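Local coordinates for N-acylhomoserine lactone dependent regulatory protein (Burkholderia cenocepacia, PDB 5L10) that acts as a LuxR-family, N-acylhomoserine lactone-dependent transcription factor, seen here as its autoinducer-binding domain, and probably binds DNA through a separate C-terminal domain, at the interface of chains A and B. Residues are numbered along the deposited sequence; one frame, centred on the assembly and turned at random. Chains: chain A/B, N-acylhomoserine lactone dependent regulatory protein.

The interface of chains A and B. Residues chain A 91, 150-151, 154; chain B 9, 13, 17, 158, 163.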
# COMPACT_ATOMS: atom_id res chain seq x y z
N PRO A 91 -9.70 0.36 -3.04
CA PRO A 91 -9.69 1.43 -4.04
C PRO A 91 -11.09 1.79 -4.50
O PRO A 91 -12.02 0.97 -4.47
CB PRO A 91 -8.87 0.84 -5.20
CG PRO A 91 -8.10 -0.28 -4.59
CD PRO A 91 -8.98 -0.83 -3.52
N ARG A 150 -5.94 -4.46 -11.30
CA ARG A 150 -5.93 -4.37 -9.84
C ARG A 150 -4.52 -4.48 -9.29
O ARG A 150 -4.05 -3.60 -8.56
CB ARG A 150 -6.83 -5.45 -9.23
CG ARG A 150 -8.29 -5.07 -9.21
CD ARG A 150 -9.05 -5.89 -8.18
NE ARG A 150 -10.46 -5.52 -8.16
CZ ARG A 150 -11.40 -6.11 -8.88
NH1 ARG A 150 -11.08 -7.13 -9.68
NH2 ARG A 150 -12.66 -5.70 -8.81
N ALA A 151 -3.82 -5.56 -9.64
CA ALA A 151 -2.45 -5.75 -9.15
C ALA A 151 -1.51 -4.62 -9.56
O ALA A 151 -0.78 -4.12 -8.69
CB ALA A 151 -1.92 -7.11 -9.61
N ALA A 154 -2.49 -1.50 -7.57
CA ALA A 154 -2.07 -1.73 -6.19
C ALA A 154 -0.59 -1.44 -6.01
O ALA A 154 -0.17 -0.79 -5.05
CB ALA A 154 -2.39 -3.17 -5.79
N LEU B 9 -0.37 -12.57 -9.31
CA LEU B 9 -1.09 -11.54 -8.57
C LEU B 9 -2.51 -11.37 -9.08
O LEU B 9 -3.42 -11.10 -8.29
CB LEU B 9 -0.34 -10.22 -8.65
CG LEU B 9 1.06 -10.20 -8.02
CD1 LEU B 9 1.75 -8.89 -8.33
CD2 LEU B 9 0.98 -10.44 -6.52
N PHE B 13 -5.79 -11.30 -6.68
CA PHE B 13 -6.72 -10.18 -6.52
C PHE B 13 -8.14 -10.57 -6.91
O PHE B 13 -9.09 -10.01 -6.35
CB PHE B 13 -6.23 -8.98 -7.33
CG PHE B 13 -5.26 -8.11 -6.58
CD1 PHE B 13 -5.72 -7.02 -5.86
CD2 PHE B 13 -3.91 -8.39 -6.58
CE1 PHE B 13 -4.84 -6.21 -5.15
CE2 PHE B 13 -3.02 -7.59 -5.88
CZ PHE B 13 -3.49 -6.50 -5.16
N GLN B 17 -11.69 -10.55 -4.15
CA GLN B 17 -12.95 -9.86 -4.38
C GLN B 17 -14.11 -10.62 -3.74
O GLN B 17 -15.07 -10.00 -3.25
CB GLN B 17 -13.19 -9.68 -5.88
CG GLN B 17 -12.11 -8.87 -6.58
CD GLN B 17 -11.89 -7.51 -5.94
OE1 GLN B 17 -12.83 -6.73 -5.78
NE2 GLN B 17 -10.65 -7.23 -5.56
N HIS B 158 -0.27 -3.99 -0.48
CA HIS B 158 -1.56 -3.35 -0.69
C HIS B 158 -2.69 -4.35 -0.47
O HIS B 158 -3.69 -4.04 0.20
CB HIS B 158 -1.65 -2.75 -2.09
CG HIS B 158 -3.02 -2.27 -2.46
ND1 HIS B 158 -3.43 -0.98 -2.24
CD2 HIS B 158 -4.07 -2.92 -3.01
CE1 HIS B 158 -4.68 -0.84 -2.66
NE2 HIS B 158 -5.09 -2.01 -3.13
N TYR B 163 -7.41 -5.78 2.20
CA TYR B 163 -8.38 -6.87 2.24
C TYR B 163 -8.27 -7.74 3.49
O TYR B 163 -9.28 -8.27 3.94
CB TYR B 163 -8.23 -7.77 1.01
CG TYR B 163 -8.50 -7.07 -0.30
CD1 TYR B 163 -9.75 -7.13 -0.90
CD2 TYR B 163 -7.50 -6.35 -0.94
CE1 TYR B 163 -10.00 -6.49 -2.11
CE2 TYR B 163 -7.74 -5.71 -2.14
CZ TYR B 163 -8.99 -5.78 -2.72
OH TYR B 163 -9.23 -5.14 -3.92
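The side-chain amide nitrogen NE2 of B:Gln17 lies against A:Arg150 and is held by hydrogen bonds within its own chain. The patch belongs to a two-fold interface between autoinducer-binding domains of a LuxR-family regulator. B:Gln17 NE2 donates to the phenol OH of B:Tyr163 at 3.0 Å. A longer bond runs from B:Gln17 NE2 to the backbone O of B:Phe13. Both acceptors lie close to the amide plane, which fixes the rotation of the amide. The B:Gln17 chain bends at chi2 (-55°), folding the amide back towards B:Phe13 O. The guanidinium of A:Arg150 stacks on this amide, with the planes 17° apart. B:Gln17 CD sits over the centre of the guanidinium. This is a face-to-face contact, and the N-H groups of A:Arg150 NE and NH2 do not point at the amide atoms near them.

Helix 143-169 of chain A packs on helices 3-17 and 143-169 of chain B. The interface may reflect the dimer of the intact protein. B:Phe13 presents one ring face to A:Ala151 CA, offset towards the rim, and its CZ reaches A:Ala154 CB (3.6 Å). A:Arg150 CB lies near B:Phe13 CD1. Beside the ring, A:Ala151 CB meets B:Leu9 CB at 3.6 Å. B:His158 has CG anti to its backbone N (chi1 171°). A:Ala154 CB lies over the CG-CD2 side of one imidazole face. The NE2/CE1 rim turns towards A:Pro91, whose CG approaches B:His158 NE2 at 3.8 Å.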